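Side-chain contacts in MamA (Candidatus Magnetobacterium bavaricum, PDB 3VTX), which belongs to the tetratricopeptide-repeat (TPR) proteins, all-helical scaffolds of stacked helix pairs that generally serve protein-protein recognition: residues D20-G23 with A24-Y28; N38-T41 with L42-G46. One frame throughout, in Å; residues are numbered along the deposited sequence.

Interaction 1 of 2, residues D20-G23 with A24-Y28; sequences DFDG and AIRAY
D20 O accepts from A24 N, F21 O from I25 N, D22 O from R26 N and G23 O from A27 N, so 20-23 and 24-28 run on as the first turns of one alpha-helix. Within this ladder the A24 N to D20 O bond measures 3.0 Å. D20 sits at the N-cap: its OD1 takes the backbone N-H of G23 at 2.9 Å, met from above the carboxylate plane. In the same first turn D22 begins an i to i+4 salt bridge with R26. A chi1 of -175° sets D22 CG beside the carbonyl carbon, on the side of the next turn, where R26 lies, while a bend at chi3 brings the arginine head back to it. R26 NE meets D22 OD2 at 2.7 Å in a nearly straight bond, from the syn side but tilted out of the carboxylate plane; NH1 adds a weak one to the same oxygen at 3.2 Å. OD2 lies in the guanidinium plane, yet the two flat groups are turned 40° apart. G23 CA lies over one guanidinium face, toward the NH1 rim. A water accepts from R26 NH1 at 3.0 Å and donates to D20 OD2. Beyond the polar surface, F21 and I25 rest on helix 39-51, and A24 and A27 on helix 5-18. A side-chain N-cap with an ion pair beside it, the two linked by one water, thus starts helix 21-34, one of the antiparallel helices of the TPR-type solenoid.

Interaction 2 of 2, residues N38-T41 with L42-G46; sequences NVET and LLKLG
E40 carries its CG anti to the backbone N (chi1 178°), whereas K44 turns its CG anti to the carbonyl carbon (chi1 -78°); both chains then extend, and the two side chains run side by side, pointing the same way. Their ends form a long salt bridge, E40 OE2 to K44 NZ at 3.5 Å, but the stronger partner of K44 NZ is D13 of helix 5-18. The lysine methylenes begin against the backbone, CG lying 3.5 Å from E40 O. T41 places OG1 beside its backbone N, at 2.7 Å from N38 OD1, to which it donates from above the amide plane. The same oxygen accepts T41 N at 2.9 Å, this time in the carbonyl plane, and is thus gripped by two donors of one residue. This is a side-chain N-cap, opening helix 39-51 of the TPR superhelix. N38 ND2 in turn bonds to D35. Backbone bonds from L42, L43, K44 and L45 to the residues four earlier carry the helix on, the one from L45 N to T41 O measuring 2.8 Å. L42 folds its CG back to 3.6 Å from N38 O, and its side chain packs on L68 of helix 55-68.

How the interactions relate
After helix 5-18 the chain turns into interaction 1, which starts helix 21-34; the rest of that helix and a short loop then lead to interaction 2, at the start of helix 39-51. The two are in series, neither nested nor crossed, and each closes no more than the local turns at a helix start. Their centres lie 12 Å apart, and the turns they build touch directly. I25 CG1 packs 3.8 Å from L45 CD1, Y28 CZ lies equally near K44 CB, and T41 CG2 approaches Y28 O at 3.4 Å. D13 of helix 5-18, the partner of K44, is also hydrogen-bonded to Y28 OH, which ties three successive helices together.

Interaction 1 of 2, residues D20-G23 with A24-Y28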
loop_
_atom_site.group_PDB
_atom_site.type_symbol
_atom_site.label_atom_id
_atom_site.label_comp_id
_atom_site.label_asym_id
_atom_site.label_seq_id
_atom_site.Cartn_x
_atom_site.Cartn_y
_atom_site.Cartn_z
ATOM N N ASP A 20 -12.675 15.979 9.424
ATOM C CA ASP A 20 -14.162 15.817 9.236
ATOM C C ASP A 20 -14.402 14.948 8.009
ATOM O O ASP A 20 -14.744 15.408 6.921
ATOM C CB ASP A 20 -14.855 17.157 9.121
ATOM C CG ASP A 20 -16.355 17.057 8.897
ATOM O OD1 ASP A 20 -16.930 15.923 9.006
ATOM O OD2 ASP A 20 -16.953 18.092 8.502
ATOM N N PHE A 21 -14.140 13.676 8.204
ATOM C CA PHE A 21 -14.215 12.765 7.117
ATOM C C PHE A 21 -15.674 12.601 6.558
ATOM O O PHE A 21 -15.812 12.441 5.343
ATOM C CB PHE A 21 -13.627 11.400 7.474
ATOM C CG PHE A 21 -12.172 11.464 7.803
ATOM C CD1 PHE A 21 -11.260 11.722 6.839
ATOM C CD2 PHE A 21 -11.739 11.355 9.113
ATOM C CE1 PHE A 21 -9.896 11.873 7.130
ATOM C CE2 PHE A 21 -10.354 11.448 9.411
ATOM C CZ PHE A 21 -9.457 11.707 8.407
ATOM N N ASP A 22 -16.682 12.586 7.432
ATOM C CA ASP A 22 -18.091 12.555 6.910
ATOM C C ASP A 22 -18.407 13.734 6.015
ATOM O O ASP A 22 -18.929 13.608 4.888
ATOM C CB ASP A 22 -19.059 12.446 8.056
ATOM C CG ASP A 22 -20.499 12.293 7.550
ATOM O OD1 ASP A 22 -20.895 11.146 7.205
ATOM O OD2 ASP A 22 -21.170 13.315 7.410
ATOM N N GLY A 23 -18.027 14.945 6.454
ATOM C CA GLY A 23 -18.191 16.125 5.582
ATOM C C GLY A 23 -17.437 16.088 4.253
ATOM O O GLY A 23 -17.966 16.515 3.234
ATOM N N ALA A 24 -16.206 15.605 4.293
ATOM C CA ALA A 24 -15.350 15.510 3.114
ATOM C C ALA A 24 -16.058 14.573 2.158
ATOM O O ALA A 24 -16.182 14.858 0.995
ATOM C CB ALA A 24 -13.973 14.997 3.470
ATOM N N ILE A 25 -16.510 13.385 2.620
ATOM C CA ILE A 25 -17.218 12.435 1.770
ATOM C C ILE A 25 -18.503 13.019 1.151
ATOM O O ILE A 25 -18.787 12.818 -0.021
ATOM C CB ILE A 25 -17.578 11.201 2.608
ATOM C CG1 ILE A 25 -16.275 10.361 2.846
ATOM C CG2 ILE A 25 -18.568 10.308 1.867
ATOM C CD1 ILE A 25 -16.332 9.340 3.990
ATOM N N ARG A 26 -19.266 13.744 1.956
ATOM C CA ARG A 26 -20.451 14.432 1.447
ATOM C C ARG A 26 -20.135 15.369 0.295
ATOM O O ARG A 26 -20.839 15.348 -0.720
ATOM C CB ARG A 26 -21.231 15.143 2.554
ATOM C CG ARG A 26 -21.962 14.162 3.378
ATOM C CD ARG A 26 -22.889 14.801 4.444
ATOM N NE ARG A 26 -22.145 15.146 5.629
ATOM C CZ ARG A 26 -21.814 16.357 6.017
ATOM N NH1 ARG A 26 -21.160 16.499 7.157
ATOM N NH2 ARG A 26 -22.209 17.387 5.329
ATOM N N ALA A 27 -19.110 16.176 0.453
ATOM C CA ALA A 27 -18.728 17.097 -0.578
ATOM C C ALA A 27 -18.257 16.393 -1.882
ATOM O O ALA A 27 -18.688 16.730 -2.980
ATOM C CB ALA A 27 -17.657 18.057 -0.046
ATOM N N TYR A 28 -17.493 15.290 -1.758
ATOM C CA TYR A 28 -16.997 14.590 -2.911
ATOM C C TYR A 28 -18.092 13.842 -3.615
ATOM O O TYR A 28 -18.170 13.834 -4.887
ATOM C CB TYR A 28 -15.868 13.661 -2.454
ATOM C CG TYR A 28 -14.573 14.293 -1.922
ATOM C CD1 TYR A 28 -14.012 15.429 -2.481
ATOM C CD2 TYR A 28 -13.852 13.680 -0.913
ATOM C CE1 TYR A 28 -12.868 15.976 -1.973
ATOM C CE2 TYR A 28 -12.653 14.187 -0.465
ATOM C CZ TYR A 28 -12.158 15.324 -1.017
ATOM O OH TYR A 28 -10.977 15.792 -0.558
HETATM O O HOH W 1 -19.483 18.970 7.749
#

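Interaction 2 of 2, residues N38-T41 with L42-G46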
loop_
_atom_site.group_PDB
_atom_site.type_symbol
_atom_site.label_atom_id
_atom_site.label_comp_id
_atom_site.label_asym_id
_atom_site.label_seq_id
_atom_site.Cartn_x
_atom_site.Cartn_y
_atom_site.Cartn_z
ATOM N N ASN A 38 -15.340 12.370 -12.774
ATOM C CA ASN A 38 -14.268 13.210 -12.272
ATOM C C ASN A 38 -13.256 12.288 -11.571
ATOM O O ASN A 38 -13.463 11.912 -10.405
ATOM C CB ASN A 38 -14.846 14.202 -11.272
ATOM C CG ASN A 38 -13.870 15.291 -10.904
ATOM O OD1 ASN A 38 -12.885 15.107 -10.154
ATOM N ND2 ASN A 38 -14.122 16.465 -11.472
ATOM N N VAL A 39 -12.190 11.940 -12.269
ATOM C CA VAL A 39 -11.197 11.015 -11.717
ATOM C C VAL A 39 -10.491 11.599 -10.511
ATOM O O VAL A 39 -10.196 10.853 -9.567
ATOM C CB VAL A 39 -10.188 10.497 -12.788
ATOM C CG1 VAL A 39 -10.932 9.603 -13.816
ATOM C CG2 VAL A 39 -9.466 11.634 -13.444
ATOM N N GLU A 40 -10.259 12.915 -10.473
ATOM C CA GLU A 40 -9.520 13.507 -9.348
ATOM C C GLU A 40 -10.331 13.291 -8.029
ATOM O O GLU A 40 -9.754 12.933 -6.954
ATOM C CB GLU A 40 -9.363 14.998 -9.543
ATOM C CG GLU A 40 -8.668 15.673 -8.444
ATOM C CD GLU A 40 -8.192 17.084 -8.740
ATOM O OE1 GLU A 40 -8.667 17.663 -9.741
ATOM O OE2 GLU A 40 -7.348 17.581 -7.946
ATOM N N THR A 41 -11.641 13.491 -8.158
ATOM C CA THR A 41 -12.610 13.259 -7.055
ATOM C C THR A 41 -12.761 11.802 -6.673
ATOM O O THR A 41 -12.804 11.494 -5.480
ATOM C CB THR A 41 -13.942 13.941 -7.318
ATOM O OG1 THR A 41 -13.637 15.326 -7.528
ATOM C CG2 THR A 41 -14.964 13.878 -6.040
ATOM N N LEU A 42 -12.803 10.923 -7.645
ATOM C CA LEU A 42 -12.860 9.485 -7.365
ATOM C C LEU A 42 -11.665 9.043 -6.541
ATOM O O LEU A 42 -11.843 8.321 -5.534
ATOM C CB LEU A 42 -12.998 8.666 -8.638
ATOM C CG LEU A 42 -14.354 8.653 -9.278
ATOM C CD1 LEU A 42 -14.297 8.105 -10.753
ATOM C CD2 LEU A 42 -15.456 7.905 -8.469
ATOM N N LEU A 43 -10.474 9.535 -6.851
ATOM C CA LEU A 43 -9.276 9.144 -6.118
ATOM C C LEU A 43 -9.315 9.745 -4.717
ATOM O O LEU A 43 -8.969 9.113 -3.757
ATOM C CB LEU A 43 -8.021 9.600 -6.867
ATOM C CG LEU A 43 -6.740 9.181 -6.195
ATOM C CD1 LEU A 43 -6.640 7.655 -5.942
ATOM C CD2 LEU A 43 -5.548 9.679 -7.110
ATOM N N LYS A 44 -9.727 11.001 -4.592
ATOM C CA LYS A 44 -9.814 11.614 -3.290
ATOM C C LYS A 44 -10.860 10.951 -2.409
ATOM O O LYS A 44 -10.549 10.755 -1.188
ATOM C CB LYS A 44 -10.129 13.125 -3.378
ATOM C CG LYS A 44 -8.896 13.964 -3.747
ATOM C CD LYS A 44 -9.345 15.375 -4.193
ATOM C CE LYS A 44 -8.077 16.297 -4.361
ATOM N NZ LYS A 44 -8.535 17.664 -4.615
ATOM N N LEU A 45 -12.014 10.578 -2.978
ATOM C CA LEU A 45 -13.059 9.877 -2.159
ATOM C C LEU A 45 -12.518 8.517 -1.713
ATOM O O LEU A 45 -12.664 8.103 -0.572
ATOM C CB LEU A 45 -14.370 9.775 -2.896
ATOM C CG LEU A 45 -15.539 9.078 -2.232
ATOM C CD1 LEU A 45 -15.793 9.781 -0.879
ATOM C CD2 LEU A 45 -16.722 9.020 -3.133
ATOM N N GLY A 46 -11.870 7.812 -2.626
ATOM C CA GLY A 46 -11.215 6.535 -2.270
ATOM C C GLY A 46 -10.238 6.725 -1.129
ATOM O O GLY A 46 -10.227 5.963 -0.170
#